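Local coordinates for protein CT021 (Chlamydia trachomatis serovar L2, PDB 6UXD) that is of unknown function but belongs to a family grouped with the lipoprotein-handling proteins LolA and LolB, which hints at the binding of a lipid-like ligand, at residues Q10-T15 / N177-A182; D20-S25 / I198-M203; L115-S120 / V158-S163; I148-S153 / F183-S188; A154-W159 / N170-F175. All blocks are in the same frame, centred on the assembly; numbering follows the deposited sequence.

From the N terminus, helix 9-13 and the residues after it meet the loop 177-182 in contact 1, closing a loop of more than 160 residues. Strand 21-26 follows and pairs with strand 196-204 in contact 2; its segments alternate with those of contact 1, so the two cross, and the R180-D20 salt bridge joins them. Contact 3, between the junction of helix 108-116 with strand 118-122 and the residues at and after the end of strand 152-158, is nested inside both. Contact 4 crosses contacts 1 and 3, ties 148-153 to 183-188 and lies within contact 2. The hairpin of contact 5 is nested inside contacts 1, 2 and 4, sharing V158 and W159 with contact 3.

Contact 1: Q10-T15 / N177-A182; sequences QEKILT and NNERLA
A182 is the tight point between helix 9-13 with the residues that follow and the loop 177-182: its CB points at 10-15 and comes 3.6 Å from T15 OG1. Its carbonyl O lies against aliphatic carbon, 3.8 Å from K12 CG and equally near I13 CD1, and this buried oxygen has no hydrogen-bond partner. T15 OG1, set between its own backbone N and carbonyl carbon, folds back to K12 O at 2.7 Å, in the plane of that carbonyl; K12 O is thus gripped by two donors, T15 N and T15 OG1.

The other side is wet. K12 leaves the backbone with CG anti to N, bends at chi2 (70°) and brings NZ to two waters. One donates to L181 O; the second accepts from K12 NZ at 2.6 Å and donates to T15 OG1 and E179 O. No direct hydrogen bond crosses the contact. A short helix is thus packed, largely through water, on the turn (type I, N178 to L181) connecting strands 170-176 and 186-189. Around it, K12 lies on F175 of strand 170-176, L14 packs on I84 of strand 79-84, and R180 forms a salt bridge with D20 ahead of strand 21-26.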
# COMPACT_ATOMS: atom_id res chain seq x y z
N GLN A 10 -3.97 1.34 -9.73
CA GLN A 10 -5.34 0.94 -9.41
C GLN A 10 -5.66 -0.43 -10.00
O GLN A 10 -6.11 -1.34 -9.29
CB GLN A 10 -6.34 1.98 -9.91
CG GLN A 10 -7.77 1.68 -9.40
CD GLN A 10 -8.74 2.81 -9.66
OE1 GLN A 10 -8.48 3.97 -9.32
NE2 GLN A 10 -9.88 2.48 -10.25
N GLU A 11 -5.41 -0.59 -11.31
CA GLU A 11 -5.66 -1.85 -12.00
C GLU A 11 -4.93 -3.02 -11.33
O GLU A 11 -5.49 -4.11 -11.14
CB GLU A 11 -5.22 -1.69 -13.46
CG GLU A 11 -5.42 -2.89 -14.35
CD GLU A 11 -4.97 -2.63 -15.78
OE1 GLU A 11 -4.68 -3.61 -16.50
OE2 GLU A 11 -4.90 -1.45 -16.19
N LYS A 12 -3.68 -2.80 -10.96
CA LYS A 12 -2.91 -3.89 -10.37
C LYS A 12 -3.47 -4.28 -9.01
O LYS A 12 -3.64 -5.47 -8.72
CB LYS A 12 -1.45 -3.44 -10.26
CG LYS A 12 -0.54 -4.47 -9.67
CD LYS A 12 -0.33 -5.63 -10.60
CE LYS A 12 0.73 -6.58 -9.96
NZ LYS A 12 0.57 -7.97 -10.47
N ILE A 13 -3.81 -3.30 -8.18
CA ILE A 13 -4.33 -3.61 -6.86
C ILE A 13 -5.73 -4.21 -6.92
O ILE A 13 -6.13 -4.95 -6.01
CB ILE A 13 -4.33 -2.34 -5.97
CG1 ILE A 13 -2.94 -1.69 -5.97
CG2 ILE A 13 -4.81 -2.68 -4.58
CD1 ILE A 13 -1.80 -2.56 -5.41
N LEU A 14 -6.51 -3.89 -7.97
CA LEU A 14 -7.83 -4.50 -8.06
C LEU A 14 -7.77 -5.98 -8.41
O LEU A 14 -8.81 -6.63 -8.37
CB LEU A 14 -8.71 -3.80 -9.11
CG LEU A 14 -9.19 -2.39 -8.76
CD1 LEU A 14 -10.09 -1.86 -9.88
CD2 LEU A 14 -9.91 -2.36 -7.46
N THR A 15 -6.59 -6.52 -8.78
CA THR A 15 -6.45 -7.97 -8.92
C THR A 15 -6.30 -8.67 -7.57
O THR A 15 -6.45 -9.90 -7.51
CB THR A 15 -5.24 -8.31 -9.82
OG1 THR A 15 -4.01 -8.08 -9.11
CG2 THR A 15 -5.23 -7.45 -11.09
N ASN A 177 6.66 -11.87 -9.53
CA ASN A 177 6.25 -12.50 -10.77
C ASN A 177 4.99 -13.34 -10.59
O ASN A 177 4.40 -13.76 -11.59
CB ASN A 177 7.39 -13.36 -11.32
CG ASN A 177 8.60 -12.53 -11.77
OD1 ASN A 177 8.44 -11.40 -12.22
ND2 ASN A 177 9.80 -13.10 -11.67
N ASN A 178 4.61 -13.60 -9.35
CA ASN A 178 3.41 -14.35 -9.03
C ASN A 178 2.28 -13.35 -8.87
O ASN A 178 2.24 -12.60 -7.90
CB ASN A 178 3.63 -15.18 -7.76
CG ASN A 178 2.41 -15.99 -7.40
OD1 ASN A 178 1.41 -15.92 -8.10
ND2 ASN A 178 2.50 -16.78 -6.35
N GLU A 179 1.37 -13.31 -9.87
CA GLU A 179 0.29 -12.33 -9.86
C GLU A 179 -0.63 -12.47 -8.65
O GLU A 179 -1.40 -11.56 -8.36
CB GLU A 179 -0.53 -12.44 -11.15
CG GLU A 179 0.29 -11.97 -12.38
CD GLU A 179 -0.24 -12.46 -13.72
OE1 GLU A 179 -1.45 -12.76 -13.84
OE2 GLU A 179 0.58 -12.54 -14.66
N ARG A 180 -0.57 -13.59 -7.94
CA ARG A 180 -1.35 -13.74 -6.74
C ARG A 180 -0.88 -12.78 -5.65
O ARG A 180 -1.63 -12.49 -4.72
CB ARG A 180 -1.28 -15.19 -6.29
CG ARG A 180 -2.09 -15.52 -5.10
CD ARG A 180 -3.56 -15.60 -5.42
NE ARG A 180 -4.30 -15.69 -4.17
CZ ARG A 180 -4.69 -14.64 -3.46
NH1 ARG A 180 -4.46 -13.39 -3.90
NH2 ARG A 180 -5.33 -14.85 -2.31
N LEU A 181 0.33 -12.24 -5.77
CA LEU A 181 0.86 -11.28 -4.81
C LEU A 181 0.78 -9.90 -5.47
O LEU A 181 1.68 -9.51 -6.21
CB LEU A 181 2.29 -11.61 -4.42
CG LEU A 181 2.49 -12.86 -3.55
CD1 LEU A 181 4.01 -13.10 -3.35
CD2 LEU A 181 1.78 -12.72 -2.21
N ALA A 182 -0.30 -9.16 -5.17
CA ALA A 182 -0.65 -7.99 -5.95
C ALA A 182 -0.04 -6.70 -5.43
O ALA A 182 0.08 -5.73 -6.19
CB ALA A 182 -2.18 -7.84 -6.01
O HOH W 1 2.47 -9.24 -8.88
O HOH W 2 -1.60 -9.27 -9.70
O HOH W 3 -4.61 -11.92 -7.09

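Contact 2: D20-S25 / I198-M203; sequences DYAVLS and IKTIEM
The Y21 ring has the backbone carbonyl carbon of M203 over one face, toward the rim, while the carboxylate of E202 stands at its edge, the two planes 81° apart; the ring also meets that of F32 of strand 29-38, the planes nearly parallel. Y21 OH donates at 2.7 Å to E202 OE2, which accepts on its anti lone pair. Both side chains are buried. E202, extended with CG anti to its backbone N, reaches the hydroxyl; N144 and the backbone N atoms of W66 and K67 also bind its carboxylate, which would probably favour the charged form.

Between the strands, V23 N donates to E202 O at 2.7 Å and I201 N to V23 O, nearly along the C=O axis. S25 and K199 bond reciprocally, S25 N reaching K199 O at 2.6 Å. The register slips by one residue between V23 and L24, a beta bulge at I201. On the face of L24 and T200, the two side chains lie side by side, L24 CD1 3.6 Å from T200 OG1, whose polar partner is P184 O; I198 crosses L24 obliquely, CG2 to CB at 3.9 Å. On the face of V23, V23 and I201 cross obliquely, CG1 to CG1 at 3.8 Å. This antiparallel pair continues to strand 29-38 beyond 21-26 and to strands 186-189 and 142-144 beyond 196-204, while W66 of helix 66-69 covers V23 and I201.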
# COMPACT_ATOMS: atom_id res chain seq x y z
N ASP A 20 -6.21 -10.23 1.34
CA ASP A 20 -4.85 -9.89 0.96
C ASP A 20 -4.39 -8.64 1.70
O ASP A 20 -5.15 -7.68 1.85
CB ASP A 20 -4.75 -9.66 -0.54
CG ASP A 20 -4.90 -10.93 -1.32
OD1 ASP A 20 -4.99 -12.00 -0.68
OD2 ASP A 20 -4.94 -10.87 -2.57
N TYR A 21 -3.14 -8.65 2.17
CA TYR A 21 -2.62 -7.54 2.95
C TYR A 21 -1.14 -7.33 2.63
O TYR A 21 -0.49 -8.17 2.01
CB TYR A 21 -2.82 -7.76 4.44
CG TYR A 21 -1.83 -8.71 5.05
CD1 TYR A 21 -0.69 -8.25 5.69
CD2 TYR A 21 -2.02 -10.07 4.95
CE1 TYR A 21 0.23 -9.15 6.24
CE2 TYR A 21 -1.14 -10.95 5.48
CZ TYR A 21 -0.01 -10.50 6.13
OH TYR A 21 0.86 -11.42 6.66
N ALA A 22 -0.63 -6.17 3.04
CA ALA A 22 0.80 -5.88 2.95
C ALA A 22 1.16 -4.76 3.91
O ALA A 22 0.34 -3.88 4.20
CB ALA A 22 1.18 -5.51 1.51
N VAL A 23 2.39 -4.81 4.44
CA VAL A 23 2.89 -3.83 5.40
C VAL A 23 4.05 -3.10 4.73
O VAL A 23 5.04 -3.73 4.34
CB VAL A 23 3.32 -4.47 6.73
CG1 VAL A 23 3.83 -3.42 7.70
CG2 VAL A 23 2.15 -5.24 7.36
N LEU A 24 3.92 -1.80 4.57
CA LEU A 24 4.90 -1.01 3.86
C LEU A 24 5.59 -0.10 4.86
O LEU A 24 4.98 0.34 5.84
CB LEU A 24 4.25 -0.21 2.73
CG LEU A 24 4.11 -0.91 1.38
CD1 LEU A 24 3.32 -2.18 1.47
CD2 LEU A 24 3.47 0.01 0.35
N SER A 25 6.88 0.16 4.62
CA SER A 25 7.72 0.91 5.54
C SER A 25 8.44 2.03 4.80
O SER A 25 9.01 1.81 3.73
CB SER A 25 8.77 0.00 6.19
OG SER A 25 9.66 0.80 6.93
N ILE A 198 10.27 2.96 -0.29
CA ILE A 198 9.19 2.39 0.50
C ILE A 198 9.32 0.89 0.35
O ILE A 198 9.23 0.35 -0.76
CB ILE A 198 7.81 2.88 0.06
CG1 ILE A 198 7.71 4.40 0.17
CG2 ILE A 198 6.72 2.24 0.92
CD1 ILE A 198 7.65 5.09 -1.16
N LYS A 199 9.58 0.23 1.48
CA LYS A 199 9.89 -1.19 1.53
C LYS A 199 8.67 -1.96 2.02
O LYS A 199 8.00 -1.53 2.97
CB LYS A 199 11.10 -1.40 2.46
CG LYS A 199 11.52 -2.84 2.72
CD LYS A 199 12.84 -2.89 3.52
CE LYS A 199 13.10 -4.30 4.10
NZ LYS A 199 14.35 -4.36 4.95
N THR A 200 8.37 -3.07 1.37
CA THR A 200 7.31 -3.96 1.84
C THR A 200 7.93 -5.03 2.72
O THR A 200 8.74 -5.83 2.25
CB THR A 200 6.55 -4.60 0.68
OG1 THR A 200 6.12 -3.57 -0.22
CG2 THR A 200 5.34 -5.35 1.20
N ILE A 201 7.57 -5.02 4.00
CA ILE A 201 8.23 -5.91 4.95
C ILE A 201 7.41 -7.15 5.24
O ILE A 201 7.98 -8.15 5.72
CB ILE A 201 8.57 -5.16 6.26
CG1 ILE A 201 7.30 -4.67 6.98
CG2 ILE A 201 9.46 -3.99 5.94
CD1 ILE A 201 7.59 -3.88 8.27
N GLU A 202 6.12 -7.15 4.93
CA GLU A 202 5.30 -8.34 5.08
C GLU A 202 4.14 -8.26 4.10
O GLU A 202 3.63 -7.16 3.85
CB GLU A 202 4.77 -8.49 6.51
CG GLU A 202 4.11 -9.84 6.79
CD GLU A 202 3.64 -10.00 8.23
OE1 GLU A 202 4.48 -9.85 9.14
OE2 GLU A 202 2.43 -10.26 8.46
N MET A 203 3.78 -9.39 3.50
CA MET A 203 2.55 -9.46 2.73
C MET A 203 2.00 -10.88 2.86
O MET A 203 2.73 -11.82 3.18
CB MET A 203 2.74 -9.07 1.25
CG MET A 203 3.78 -9.88 0.54
SD MET A 203 4.07 -9.52 -1.20
CE MET A 203 4.53 -7.77 -1.23

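Contact 3: L115-S120 / V158-S163; sequences LRLPLS and VWPKDS
At L117 the chain leaves helix 108-116 (phi/psi -51°/130°) and P118 begins strand 118-122, while V158 to P160 run extended past this corner, with L117 and W159 the closest pair of CA atoms at 6.7 Å. L117 carries the contact. Its CG is anti to the carbonyl carbon (chi1 -68°), and the CD2 branch does most of the touching, sitting 3.4 Å from V158 O. The same L117 CD2 comes 3.9 Å from W159 CE3 and also touches P160 CD. CD1 approaches W159 CZ3, so the leucine fork meets the six-membered ring of the indole obliquely. The contact thus packs a helix-to-strand junction against the start of the loop linking the antiparallel hairpin strands 152-158 and 170-176. P160 CD lies 3.3 Å above the W159 ring plane, toward its rim. NE1 of W159 donates to D162 OD2 at 3.3 Å, in the plane of the indole but above that of the carboxylate. D162 OD2 also forms a salt bridge with K113 of helix 108-116, which W159 itself touches.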
# COMPACT_ATOMS: atom_id res chain seq x y z
N LEU A 115 -3.09 6.01 -7.20
CA LEU A 115 -3.89 5.06 -7.96
C LEU A 115 -3.76 5.30 -9.46
O LEU A 115 -3.83 4.35 -10.25
CB LEU A 115 -5.36 5.15 -7.55
CG LEU A 115 -5.68 4.65 -6.14
CD1 LEU A 115 -7.14 4.96 -5.76
CD2 LEU A 115 -5.42 3.15 -6.08
N ARG A 116 -3.60 6.55 -9.88
CA ARG A 116 -3.51 6.82 -11.31
C ARG A 116 -2.12 6.58 -11.88
O ARG A 116 -1.97 6.55 -13.11
CB ARG A 116 -3.94 8.26 -11.59
CG ARG A 116 -4.17 8.56 -13.07
N LEU A 117 -1.10 6.40 -11.05
CA LEU A 117 0.25 6.24 -11.56
C LEU A 117 0.29 5.16 -12.64
O LEU A 117 -0.22 4.06 -12.42
CB LEU A 117 1.20 5.88 -10.41
CG LEU A 117 1.44 6.97 -9.37
CD1 LEU A 117 2.14 6.43 -8.11
CD2 LEU A 117 2.24 8.11 -10.01
N PRO A 118 0.88 5.43 -13.80
CA PRO A 118 1.01 4.39 -14.83
C PRO A 118 2.13 3.41 -14.51
O PRO A 118 3.05 3.68 -13.73
CB PRO A 118 1.36 5.20 -16.08
CG PRO A 118 2.29 6.27 -15.50
CD PRO A 118 1.67 6.63 -14.15
N LEU A 119 2.05 2.24 -15.15
CA LEU A 119 3.06 1.21 -14.99
C LEU A 119 3.36 0.67 -16.37
O LEU A 119 2.44 0.28 -17.09
CB LEU A 119 2.59 0.07 -14.09
CG LEU A 119 2.18 0.40 -12.66
CD1 LEU A 119 1.48 -0.82 -12.00
CD2 LEU A 119 3.38 0.86 -11.86
N SER A 120 4.64 0.66 -16.73
CA SER A 120 5.13 -0.04 -17.91
C SER A 120 6.37 -0.83 -17.52
O SER A 120 7.11 -0.42 -16.62
CB SER A 120 5.49 0.95 -19.02
OG SER A 120 4.62 2.07 -18.93
N VAL A 158 5.88 7.56 -13.28
CA VAL A 158 6.29 8.94 -13.07
C VAL A 158 5.18 9.65 -12.33
O VAL A 158 4.00 9.45 -12.60
CB VAL A 158 6.63 9.64 -14.40
CG1 VAL A 158 5.44 9.65 -15.31
CG2 VAL A 158 7.13 11.06 -14.12
N TRP A 159 5.58 10.46 -11.36
CA TRP A 159 4.63 11.25 -10.60
C TRP A 159 4.08 12.38 -11.47
O TRP A 159 4.80 12.92 -12.31
CB TRP A 159 5.32 11.83 -9.37
CG TRP A 159 4.41 12.34 -8.32
CD1 TRP A 159 4.03 13.63 -8.12
CD2 TRP A 159 3.74 11.56 -7.33
NE1 TRP A 159 3.17 13.71 -7.05
CE2 TRP A 159 2.98 12.45 -6.54
CE3 TRP A 159 3.71 10.20 -7.02
CZ2 TRP A 159 2.20 12.02 -5.47
CZ3 TRP A 159 2.95 9.77 -5.96
CH2 TRP A 159 2.20 10.68 -5.20
N PRO A 160 2.82 12.76 -11.28
CA PRO A 160 2.26 13.86 -12.09
C PRO A 160 2.98 15.17 -11.83
O PRO A 160 3.65 15.36 -10.80
CB PRO A 160 0.80 13.93 -11.64
CG PRO A 160 0.81 13.34 -10.27
CD PRO A 160 1.81 12.22 -10.36
N LYS A 161 2.84 16.09 -12.78
CA LYS A 161 3.30 17.46 -12.58
C LYS A 161 2.37 18.13 -11.58
O LYS A 161 1.16 18.18 -11.78
CB LYS A 161 3.31 18.23 -13.90
N ASP A 162 2.94 18.63 -10.48
CA ASP A 162 2.12 19.18 -9.41
C ASP A 162 3.00 20.10 -8.56
O ASP A 162 4.10 20.48 -8.96
CB ASP A 162 1.47 18.04 -8.60
CG ASP A 162 2.41 17.40 -7.59
OD1 ASP A 162 3.64 17.55 -7.72
OD2 ASP A 162 1.92 16.73 -6.66
N SER A 163 2.49 20.45 -7.37
CA SER A 163 3.09 21.47 -6.52
C SER A 163 3.93 20.87 -5.40
O SER A 163 4.07 21.48 -4.33
CB SER A 163 1.98 22.35 -5.93
OG SER A 163 0.94 22.55 -6.87

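Contact 4: I148-S153 / F183-S188; sequences ITLPSS and FPLWTS
L185, I148 and W186 bury the most surface here, and the contact is carbon to carbon, with no hydrogen bond across it. L185 points at 148-153 with CG anti to its carbonyl carbon (chi1 -60°), and its two methyl branches find different partners: CD1 reaches S152 CB at 3.7 Å, and CD2 meets L150 CD1 at 4.0 Å, the two leucines crossing at about a right angle. Lower on the same side chain, L185 CB is touched by I148 CD1 at 4.0 Å.

I148 spans both residues. Its CG1 is anti to the backbone N (chi1 -156°), which leaves CG2 in the crowded position between N and the carbonyl carbon, with chi2 at 43° turning CD1 to 3.5 Å from W186 CB. Further back, I148 CG1 lies 3.8 Å above one face of the W186 indole, near the rim, and CB comes 3.9 Å from W186 CE3. W186 also meets the ring of Y174 steeply. L185 also touches M203 of strand 196-204. Strand 170-176, antiparallel to both 152-158 and 186-189, runs between these segments, so the contact is side-chain packing across strand 170-176, where its two antiparallel neighbours begin.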
# COMPACT_ATOMS: atom_id res chain seq x y z
N ILE A 148 12.22 -8.13 -1.34
CA ILE A 148 12.78 -7.84 -2.67
C ILE A 148 13.67 -8.97 -3.19
O ILE A 148 14.03 -8.96 -4.38
CB ILE A 148 13.53 -6.49 -2.65
CG1 ILE A 148 13.61 -5.89 -4.08
CG2 ILE A 148 14.94 -6.61 -2.07
CD1 ILE A 148 12.29 -6.01 -4.89
N THR A 149 14.00 -9.97 -2.34
CA THR A 149 14.68 -11.16 -2.84
C THR A 149 13.72 -12.13 -3.52
O THR A 149 14.17 -13.11 -4.14
CB THR A 149 15.44 -11.90 -1.70
OG1 THR A 149 14.53 -12.27 -0.65
CG2 THR A 149 16.53 -11.04 -1.13
N LEU A 150 12.42 -11.91 -3.44
CA LEU A 150 11.51 -12.74 -4.22
C LEU A 150 11.66 -12.46 -5.73
O LEU A 150 12.03 -11.36 -6.14
CB LEU A 150 10.06 -12.50 -3.81
CG LEU A 150 9.71 -12.90 -2.38
CD1 LEU A 150 8.33 -12.42 -2.06
CD2 LEU A 150 9.83 -14.43 -2.22
N PRO A 151 11.40 -13.46 -6.57
CA PRO A 151 11.39 -13.25 -8.02
C PRO A 151 10.46 -12.11 -8.41
O PRO A 151 9.28 -12.11 -8.08
CB PRO A 151 10.88 -14.59 -8.57
CG PRO A 151 11.31 -15.60 -7.52
CD PRO A 151 11.11 -14.87 -6.21
N SER A 152 10.99 -11.14 -9.16
CA SER A 152 10.28 -9.90 -9.37
C SER A 152 10.53 -9.39 -10.78
O SER A 152 11.44 -9.84 -11.50
CB SER A 152 10.71 -8.84 -8.36
OG SER A 152 12.07 -8.45 -8.57
N SER A 153 9.72 -8.41 -11.16
CA SER A 153 9.94 -7.61 -12.35
C SER A 153 9.67 -6.15 -12.01
O SER A 153 8.92 -5.83 -11.09
CB SER A 153 9.09 -8.11 -13.49
OG SER A 153 9.57 -9.38 -13.86
N PHE A 183 0.39 -6.66 -4.16
CA PHE A 183 1.02 -5.47 -3.63
C PHE A 183 2.49 -5.37 -4.04
O PHE A 183 3.15 -6.38 -4.29
CB PHE A 183 0.95 -5.45 -2.12
CG PHE A 183 -0.42 -5.19 -1.58
CD1 PHE A 183 -0.89 -3.90 -1.47
CD2 PHE A 183 -1.21 -6.23 -1.14
CE1 PHE A 183 -2.14 -3.64 -0.94
CE2 PHE A 183 -2.46 -6.00 -0.62
CZ PHE A 183 -2.93 -4.69 -0.52
N PRO A 184 3.03 -4.16 -4.09
CA PRO A 184 4.42 -4.00 -4.49
C PRO A 184 5.38 -4.60 -3.47
O PRO A 184 5.07 -4.69 -2.27
CB PRO A 184 4.59 -2.48 -4.60
CG PRO A 184 3.52 -1.92 -3.74
CD PRO A 184 2.37 -2.87 -3.81
N LEU A 185 6.53 -5.05 -3.96
CA LEU A 185 7.62 -5.52 -3.10
C LEU A 185 8.53 -4.39 -2.64
O LEU A 185 9.16 -4.50 -1.59
CB LEU A 185 8.48 -6.54 -3.84
CG LEU A 185 7.78 -7.81 -4.32
CD1 LEU A 185 8.69 -8.57 -5.28
CD2 LEU A 185 7.40 -8.65 -3.11
N TRP A 186 8.62 -3.33 -3.43
CA TRP A 186 9.67 -2.34 -3.28
C TRP A 186 9.35 -1.16 -4.19
O TRP A 186 9.00 -1.35 -5.36
CB TRP A 186 11.00 -2.97 -3.65
CG TRP A 186 12.25 -2.16 -3.45
CD1 TRP A 186 12.82 -1.29 -4.34
CD2 TRP A 186 13.11 -2.22 -2.32
NE1 TRP A 186 14.00 -0.80 -3.81
CE2 TRP A 186 14.18 -1.34 -2.56
CE3 TRP A 186 13.06 -2.90 -1.11
CZ2 TRP A 186 15.21 -1.14 -1.64
CZ3 TRP A 186 14.06 -2.70 -0.19
CH2 TRP A 186 15.13 -1.83 -0.46
N THR A 187 9.43 0.05 -3.67
CA THR A 187 9.18 1.25 -4.46
C THR A 187 10.29 2.26 -4.23
O THR A 187 10.63 2.57 -3.08
CB THR A 187 7.82 1.85 -4.09
OG1 THR A 187 6.81 0.85 -4.27
CG2 THR A 187 7.51 3.06 -4.97
N SER A 188 10.86 2.77 -5.32
CA SER A 188 11.95 3.73 -5.27
C SER A 188 11.53 4.95 -6.07
O SER A 188 11.10 4.83 -7.22
CB SER A 188 13.23 3.10 -5.84
OG SER A 188 14.27 4.05 -5.98

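Contact 5: A154-W159 / N170-F175; sequences AWISVW and NILIYF
Four backbone hydrogen bonds hold the strands together: W155 and I173 bond reciprocally, both at 2.8 Å, and S157 and I171 likewise at 2.9 Å, S157 N meeting I171 O almost straight (172°). Between these pairs, I156 CD1 presses to 3.0 Å from I171 O, a tight approach, while L172 CD1 lies 3.3 Å from W155 O. On the face of A154 and Y174, A154 CB touches Y174 CE2 at 3.5 Å. On the face of W155 and I173, F175 turns its edge to the five-membered ring of W155 in an offset edge-to-face pair, planes at 76°. This is the antiparallel hairpin of strands 152-158 and 170-176; W159, just past 152-158, offers its indole edge to I171 CD1. Further out, one water accepts from W155 NE1 and donates to F175 O, linking indole to backbone. S157 OG bonds to P118 O of strand 118-122, Y174 OH to the backbone N of H125, and F175 lies against I9 and K12 of helix 9-13.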
# COMPACT_ATOMS: atom_id res chain seq x y z
N ALA A 154 10.34 -5.26 -12.74
CA ALA A 154 10.31 -3.84 -12.42
C ALA A 154 9.36 -3.13 -13.38
O ALA A 154 9.17 -3.55 -14.52
CB ALA A 154 11.70 -3.22 -12.52
N TRP A 155 8.78 -2.05 -12.89
CA TRP A 155 7.78 -1.28 -13.62
C TRP A 155 8.10 0.19 -13.42
O TRP A 155 8.27 0.64 -12.28
CB TRP A 155 6.37 -1.62 -13.12
CG TRP A 155 6.03 -3.07 -13.32
CD1 TRP A 155 6.45 -4.12 -12.55
CD2 TRP A 155 5.26 -3.63 -14.38
NE1 TRP A 155 5.97 -5.29 -13.06
CE2 TRP A 155 5.22 -5.02 -14.18
CE3 TRP A 155 4.59 -3.10 -15.49
CZ2 TRP A 155 4.56 -5.88 -15.03
CZ3 TRP A 155 3.90 -3.95 -16.32
CH2 TRP A 155 3.90 -5.33 -16.10
N ILE A 156 8.20 0.94 -14.51
CA ILE A 156 8.52 2.36 -14.41
C ILE A 156 7.23 3.17 -14.37
O ILE A 156 6.25 2.85 -15.04
CB ILE A 156 9.44 2.79 -15.57
CG1 ILE A 156 9.86 4.25 -15.40
CG2 ILE A 156 8.79 2.57 -16.92
CD1 ILE A 156 10.88 4.48 -14.29
N SER A 157 7.25 4.20 -13.54
CA SER A 157 6.17 5.17 -13.44
C SER A 157 6.76 6.57 -13.32
O SER A 157 7.99 6.77 -13.25
CB SER A 157 5.26 4.83 -12.25
OG SER A 157 4.00 5.48 -12.35
N VAL A 158 5.88 7.56 -13.28
CA VAL A 158 6.29 8.94 -13.07
C VAL A 158 5.18 9.65 -12.33
O VAL A 158 4.00 9.45 -12.60
CB VAL A 158 6.63 9.64 -14.40
CG1 VAL A 158 5.44 9.65 -15.31
CG2 VAL A 158 7.13 11.06 -14.12
N TRP A 159 5.58 10.46 -11.36
CA TRP A 159 4.63 11.25 -10.60
C TRP A 159 4.08 12.38 -11.47
O TRP A 159 4.80 12.92 -12.31
CB TRP A 159 5.32 11.83 -9.37
CG TRP A 159 4.41 12.34 -8.32
CD1 TRP A 159 4.03 13.63 -8.12
CD2 TRP A 159 3.74 11.56 -7.33
NE1 TRP A 159 3.17 13.71 -7.05
CE2 TRP A 159 2.98 12.45 -6.54
CE3 TRP A 159 3.71 10.20 -7.02
CZ2 TRP A 159 2.20 12.02 -5.47
CZ3 TRP A 159 2.95 9.77 -5.96
CH2 TRP A 159 2.20 10.68 -5.20
N ASN A 170 10.72 10.37 -11.36
CA ASN A 170 10.64 8.99 -11.84
C ASN A 170 10.46 8.02 -10.67
O ASN A 170 10.98 8.22 -9.57
CB ASN A 170 11.90 8.64 -12.65
CG ASN A 170 12.01 9.43 -13.93
OD1 ASN A 170 13.03 10.07 -14.19
ND2 ASN A 170 10.97 9.39 -14.74
N ILE A 171 9.69 6.97 -10.93
CA ILE A 171 9.34 5.96 -9.94
C ILE A 171 9.66 4.58 -10.52
O ILE A 171 9.45 4.33 -11.71
CB ILE A 171 7.86 6.02 -9.53
CG1 ILE A 171 7.50 7.43 -9.07
CG2 ILE A 171 7.56 5.04 -8.41
CD1 ILE A 171 6.03 7.62 -8.80
N LEU A 172 10.18 3.70 -9.68
CA LEU A 172 10.43 2.33 -10.09
C LEU A 172 9.78 1.42 -9.05
O LEU A 172 10.07 1.54 -7.85
CB LEU A 172 11.93 2.07 -10.26
CG LEU A 172 12.34 0.92 -11.18
CD1 LEU A 172 11.59 0.87 -12.51
CD2 LEU A 172 13.84 1.03 -11.43
N ILE A 173 8.88 0.55 -9.50
CA ILE A 173 8.07 -0.27 -8.61
C ILE A 173 8.30 -1.73 -9.00
O ILE A 173 8.26 -2.08 -10.18
CB ILE A 173 6.56 0.07 -8.71
CG1 ILE A 173 6.37 1.58 -8.68
CG2 ILE A 173 5.79 -0.58 -7.56
CD1 ILE A 173 4.95 2.05 -8.45
N TYR A 174 8.50 -2.58 -7.99
CA TYR A 174 8.77 -3.99 -8.23
C TYR A 174 7.59 -4.81 -7.73
O TYR A 174 7.09 -4.59 -6.63
CB TYR A 174 10.08 -4.43 -7.55
CG TYR A 174 11.31 -3.68 -8.04
CD1 TYR A 174 11.60 -2.40 -7.59
CD2 TYR A 174 12.17 -4.26 -8.96
CE1 TYR A 174 12.73 -1.71 -8.05
CE2 TYR A 174 13.31 -3.59 -9.40
CZ TYR A 174 13.57 -2.32 -8.96
OH TYR A 174 14.70 -1.70 -9.46
N PHE A 175 7.15 -5.76 -8.56
CA PHE A 175 6.08 -6.67 -8.21
C PHE A 175 6.57 -8.10 -8.40
O PHE A 175 7.37 -8.38 -9.30
CB PHE A 175 4.81 -6.47 -9.06
CG PHE A 175 4.11 -5.18 -8.81
CD1 PHE A 175 3.21 -5.06 -7.77
CD2 PHE A 175 4.35 -4.08 -9.62
CE1 PHE A 175 2.54 -3.85 -7.54
CE2 PHE A 175 3.69 -2.87 -9.40
CZ PHE A 175 2.79 -2.76 -8.35
O HOH W 4 6.13 -8.18 -11.93